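Local structure of MGS-MChE2 (Uncultured bacterium, 5JD6) at residues I197-G200 with K201-V205; L244-E247 with W248-R252. The protein is an alpha/beta hydrolase from a marine-lagoon sediment metagenome that probably acts as an esterase, cleaving carboxylic ester bonds through a serine nucleophile. One frame throughout, in Å; residues are numbered along the deposited sequence.

Contact 1 of 2, residues I197-G200 with K201-V205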
loop_
_atom_site.group_PDB
_atom_site.type_symbol
_atom_site.label_atom_id
_atom_site.label_comp_id
_atom_site.label_asym_id
_atom_site.label_seq_id
_atom_site.Cartn_x
_atom_site.Cartn_y
_atom_site.Cartn_z
ATOM N N ILE A 197 4.641 -10.945 -0.449
ATOM C CA ILE A 197 3.704 -10.744 -1.544
ATOM C C ILE A 197 2.522 -11.698 -1.420
ATOM O O ILE A 197 2.662 -12.904 -1.614
ATOM C CB ILE A 197 4.383 -10.944 -2.910
ATOM C CG1 ILE A 197 5.745 -10.252 -2.935
ATOM C CG2 ILE A 197 3.494 -10.423 -4.025
ATOM C CD1 ILE A 197 6.573 -10.587 -4.154
ATOM N N ILE A 198 1.362 -11.145 -1.082
ATOM C CA ILE A 198 0.133 -11.923 -0.975
ATOM C C ILE A 198 -0.792 -11.551 -2.127
ATOM O O ILE A 198 -1.007 -10.376 -2.395
ATOM C CB ILE A 198 -0.572 -11.681 0.372
ATOM C CG1 ILE A 198 0.387 -11.967 1.530
ATOM C CG2 ILE A 198 -1.821 -12.542 0.483
ATOM C CD1 ILE A 198 -0.190 -11.672 2.894
ATOM N N TRP A 199 -1.336 -12.546 -2.817
ATOM C CA TRP A 199 -2.064 -12.262 -4.048
ATOM C C TRP A 199 -3.290 -13.149 -4.234
ATOM O O TRP A 199 -3.283 -14.321 -3.862
ATOM C CB TRP A 199 -1.128 -12.424 -5.245
ATOM C CG TRP A 199 -1.300 -11.388 -6.312
ATOM C CD1 TRP A 199 -2.174 -11.425 -7.359
ATOM C CD2 TRP A 199 -0.565 -10.167 -6.444
ATOM N NE1 TRP A 199 -2.031 -10.299 -8.133
ATOM C CE2 TRP A 199 -1.048 -9.510 -7.594
ATOM C CE3 TRP A 199 0.457 -9.565 -5.703
ATOM C CZ2 TRP A 199 -0.548 -8.281 -8.018
ATOM C CZ3 TRP A 199 0.952 -8.343 -6.124
ATOM C CH2 TRP A 199 0.449 -7.715 -7.271
ATOM N N GLY A 200 -4.342 -12.580 -4.813
ATOM C CA GLY A 200 -5.493 -13.364 -5.218
ATOM C C GLY A 200 -5.122 -14.207 -6.423
ATOM O O GLY A 200 -4.484 -13.714 -7.353
ATOM N N LYS A 201 -5.519 -15.475 -6.411
ATOM C CA LYS A 201 -5.128 -16.407 -7.465
ATOM C C LYS A 201 -5.837 -16.134 -8.792
ATOM O O LYS A 201 -5.426 -16.643 -9.836
ATOM C CB LYS A 201 -5.388 -17.850 -7.027
ATOM C CG LYS A 201 -4.119 -18.648 -6.777
ATOM C CD LYS A 201 -3.507 -19.139 -8.081
ATOM C CE LYS A 201 -2.320 -20.063 -7.830
ATOM N NZ LYS A 201 -2.558 -21.017 -6.711
ATOM N N ASN A 202 -6.894 -15.328 -8.755
ATOM C CA ASN A 202 -7.577 -14.920 -9.978
ATOM C C ASN A 202 -7.821 -13.414 -10.010
ATOM O O ASN A 202 -8.961 -12.956 -10.109
ATOM C CB ASN A 202 -8.898 -15.679 -10.142
ATOM C CG ASN A 202 -9.761 -15.631 -8.898
ATOM O OD1 ASN A 202 -9.656 -16.492 -8.027
ATOM N ND2 ASN A 202 -10.626 -14.627 -8.814
ATOM N N ASP A 203 -6.735 -12.651 -9.927
ATOM C CA ASP A 203 -6.791 -11.196 -9.982
ATOM C C ASP A 203 -6.924 -10.727 -11.430
ATOM O O ASP A 203 -6.172 -11.165 -12.299
ATOM C CB ASP A 203 -5.541 -10.593 -9.332
ATOM C CG ASP A 203 -5.674 -9.103 -9.053
ATOM O OD1 ASP A 203 -6.185 -8.362 -9.919
ATOM O OD2 ASP A 203 -5.253 -8.671 -7.961
ATOM N N ASN A 204 -7.875 -9.834 -11.680
ATOM C CA ASN A 204 -8.124 -9.341 -13.031
ATOM C C ASN A 204 -7.457 -7.997 -13.314
ATOM O O ASN A 204 -6.991 -7.753 -14.428
ATOM C CB ASN A 204 -9.629 -9.233 -13.285
ATOM C CG ASN A 204 -10.257 -10.567 -13.633
ATOM O OD1 ASN A 204 -9.788 -11.273 -14.526
ATOM N ND2 ASN A 204 -11.324 -10.923 -12.926
ATOM N N VAL A 205 -7.419 -7.128 -12.310
ATOM C CA VAL A 205 -6.785 -5.822 -12.460
ATOM C C VAL A 205 -5.271 -5.973 -12.567
ATOM O O VAL A 205 -4.659 -5.535 -13.541
ATOM C CB VAL A 205 -7.125 -4.886 -11.289
ATOM C CG1 VAL A 205 -6.410 -3.555 -11.451
ATOM C CG2 VAL A 205 -8.630 -4.682 -11.196
HETATM O O HOH W 1 -4.664 -9.804 -5.566
#

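Contact 2 of 2, residues L244-E247 with W248-R252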
loop_
_atom_site.group_PDB
_atom_site.type_symbol
_atom_site.label_atom_id
_atom_site.label_comp_id
_atom_site.label_asym_id
_atom_site.label_seq_id
_atom_site.Cartn_x
_atom_site.Cartn_y
_atom_site.Cartn_z
ATOM N N LEU A 244 -1.930 -15.357 6.853
ATOM C CA LEU A 244 -0.746 -15.453 6.002
ATOM C C LEU A 244 0.289 -14.401 6.385
ATOM O O LEU A 244 1.476 -14.701 6.514
ATOM C CB LEU A 244 -1.122 -15.298 4.527
ATOM C CG LEU A 244 -1.796 -16.488 3.842
ATOM C CD1 LEU A 244 -2.159 -16.139 2.407
ATOM C CD2 LEU A 244 -0.899 -17.712 3.887
ATOM N N LEU A 245 -0.173 -13.168 6.567
ATOM C CA LEU A 245 0.708 -12.060 6.916
ATOM C C LEU A 245 1.290 -12.228 8.316
ATOM O O LEU A 245 2.472 -11.956 8.541
ATOM C CB LEU A 245 -0.041 -10.729 6.815
ATOM C CG LEU A 245 0.763 -9.478 7.176
ATOM C CD1 LEU A 245 2.046 -9.425 6.360
ATOM C CD2 LEU A 245 -0.065 -8.218 6.961
ATOM N N HIS A 246 0.460 -12.677 9.252
ATOM C CA HIS A 246 0.893 -12.852 10.634
ATOM C C HIS A 246 1.996 -13.897 10.735
ATOM O O HIS A 246 2.982 -13.703 11.446
ATOM C CB HIS A 246 -0.286 -13.251 11.522
ATOM C CG HIS A 246 -0.016 -13.102 12.987
ATOM N ND1 HIS A 246 -0.827 -13.657 13.952
ATOM C CD2 HIS A 246 0.972 -12.456 13.650
ATOM C CE1 HIS A 246 -0.351 -13.360 15.149
ATOM N NE2 HIS A 246 0.742 -12.633 14.993
ATOM N N GLU A 247 1.827 -15.004 10.016
ATOM C CA GLU A 247 2.805 -16.085 10.042
ATOM C C GLU A 247 4.125 -15.658 9.417
ATOM O O GLU A 247 5.192 -16.101 9.839
ATOM C CB GLU A 247 2.262 -17.322 9.325
ATOM C CG GLU A 247 1.524 -18.285 10.242
ATOM C CD GLU A 247 2.391 -18.784 11.386
ATOM O OE1 GLU A 247 3.618 -18.931 11.192
ATOM O OE2 GLU A 247 1.845 -19.029 12.482
ATOM N N TRP A 248 4.048 -14.795 8.411
ATOM C CA TRP A 248 5.247 -14.267 7.779
ATOM C C TRP A 248 6.003 -13.383 8.766
ATOM O O TRP A 248 7.234 -13.394 8.805
ATOM C CB TRP A 248 4.894 -13.485 6.513
ATOM C CG TRP A 248 6.090 -13.043 5.730
ATOM C CD1 TRP A 248 6.852 -13.810 4.896
ATOM C CD2 TRP A 248 6.664 -11.731 5.705
ATOM N NE1 TRP A 248 7.865 -13.054 4.354
ATOM C CE2 TRP A 248 7.770 -11.775 4.834
ATOM C CE3 TRP A 248 6.346 -10.522 6.333
ATOM C CZ2 TRP A 248 8.561 -10.657 4.576
ATOM C CZ3 TRP A 248 7.133 -9.415 6.076
ATOM C CH2 TRP A 248 8.228 -9.490 5.206
ATOM N N PHE A 249 5.257 -12.625 9.565
ATOM C CA PHE A 249 5.844 -11.788 10.608
ATOM C C PHE A 249 6.564 -12.635 11.654
ATOM O O PHE A 249 7.650 -12.282 12.111
ATOM C CB PHE A 249 4.769 -10.929 11.285
ATOM C CG PHE A 249 4.329 -9.742 10.472
ATOM C CD1 PHE A 249 5.101 -9.278 9.417
ATOM C CD2 PHE A 249 3.147 -9.084 10.770
ATOM C CE1 PHE A 249 4.698 -8.182 8.672
ATOM C CE2 PHE A 249 2.737 -7.988 10.029
ATOM C CZ PHE A 249 3.514 -7.536 8.979
ATOM N N LYS A 250 5.948 -13.753 12.026
ATOM C CA LYS A 250 6.497 -14.641 13.046
ATOM C C LYS A 250 7.827 -15.252 12.617
ATOM O O LYS A 250 8.748 -15.383 13.423
ATOM C CB LYS A 250 5.500 -15.753 13.371
ATOM C CG LYS A 250 4.210 -15.267 14.009
ATOM C CD LYS A 250 3.147 -16.352 13.989
ATOM C CE LYS A 250 1.847 -15.862 14.598
ATOM N NZ LYS A 250 0.719 -16.802 14.351
ATOM N N GLU A 251 7.918 -15.624 11.344
ATOM C CA GLU A 251 9.122 -16.251 10.811
ATOM C C GLU A 251 10.326 -15.319 10.824
ATOM O O GLU A 251 11.466 -15.770 10.915
ATOM C CB GLU A 251 8.883 -16.730 9.381
ATOM C CG GLU A 251 7.847 -17.819 9.247
ATOM C CD GLU A 251 7.628 -18.217 7.805
ATOM O OE1 GLU A 251 8.474 -17.874 6.953
ATOM O OE2 GLU A 251 6.606 -18.869 7.522
ATOM N N ARG A 252 10.068 -14.020 10.730
ATOM C CA ARG A 252 11.141 -13.052 10.543
ATOM C C ARG A 252 11.308 -12.091 11.711
ATOM O O ARG A 252 12.200 -11.243 11.687
ATOM C CB ARG A 252 10.897 -12.251 9.265
ATOM C CG ARG A 252 11.081 -13.049 7.992
ATOM C CD ARG A 252 10.865 -12.174 6.777
ATOM N NE ARG A 252 11.310 -12.818 5.547
ATOM C CZ ARG A 252 12.525 -12.674 5.030
ATOM N NH1 ARG A 252 13.420 -11.908 5.643
ATOM N NH2 ARG A 252 12.847 -13.293 3.904
#

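Contact 1 of 2, residues I197-G200 with K201-V205
Trp199 and Asp203 meet where strand 195-200 runs out into the turn that follows it; their side chains touch by van der Waals contact, and the polar link between strand and turn runs through a water. That water accepts from Gly200 N at 2.9 Å and donates to Asp203 OD2 at 2.7 Å, while also lying over one face of the Trp199 ring, toward its rim. Asp203 has CG anti to the backbone N (chi1 -166°), which brings OD2 round to this water. The same OD2 is hydrogen-bonded to His231 ND1 and OD1 to Thr206 N, so both carboxylate oxygens are held and the buried group can hardly turn. Aspartate suits the place because its short side chain offers two acceptors close to the main chain.

In the van der Waals contact the indole lies at a slant to the carboxylate, planes 40° apart, with Trp199 NE1 3.7 Å from Asp203 CB. That N-H is given to Thr206 O in the loop. Gly200 has ordinary backbone angles, and as a glycine it merely adds no side chain beside the water. The turn's outer side carries Lys201 and Asn202, polar residues fit for solvent; Asn202 OD1 accepts from Cys229 N.

Asp203 is consistent with the acid of a Ser-His-Asp triad with His231 and Ser91, and its loop after a strand is the usual site for the acid in this fold. Strand 195-200 lies in the central sheet between strands 108-113 and 221-226; Ile198 packs on helix 238-252, whereas Ile197 and Trp199 touch helix 208-217, the indole at Ala211.

Contact 2 of 2, residues L244-E247 with W248-R252
His246 and Lys250, one helical turn apart, meet in a CH-pi contact: Lys250 CE sits over the centre of the imidazole, 3.4 Å from the ring centroid and 9° off its normal. Lysine suits this surface position because its extended chain sets CE over the ring and lets NZ reach Glu247 OE2 in a salt bridge at 3.1 Å, met from above the carboxylate plane. On the buried side Leu245 CD1 lies over the Phe249 face, 3.9 Å from the centroid, and a CH-pi contact again results. Leu245 CG, anti to the backbone N (chi1 179°), brings the branched end against that ring.

Behind these pairs stand the i to i+4 backbone bonds of the helix, among them Phe249 N to Leu245 O at 3.0 Å and Lys250 N to His246 O. Further out, Tyr41 OH bonds His246 ND1, which would restrict turning of the imidazole, and Asp222 accepts from Trp248 NE1. With an alanine in place of His246, Lys250 would probably lose the flat surface beneath its CE and Tyr41 its hydrogen-bond mate.

The helix is amphipathic: Leu244, Leu245 and Trp248 pack on strand 195-200, with Leu245 and Trp248 reaching strand 108-113 and Leu244 strand 221-226, while Glu247, Lys250 and Glu251 face solvent.

Overall arrangement
From the N terminus, the chain lays down most of the central sheet before entering contact 1, which closes the short turn at the end of strand 195-200. Helix 208-217, strand 221-226 and the segment carrying His231 follow, and only then does helix 238-252 begin; contact 2, in its C-terminal half, closes successive turns of that one helix and joins no distant parts of the chain. The two are in series, neither nested nor crossing, their centres about 19 Å apart. They nevertheless touch through Ile198, whose CD1 lies 4.0 Å from Leu245 N. Strand 195-200 thus leads into the probable catalytic loop, while Ile198 on it meets the final helix, which packs on strands 108-113, 195-200 and 221-226.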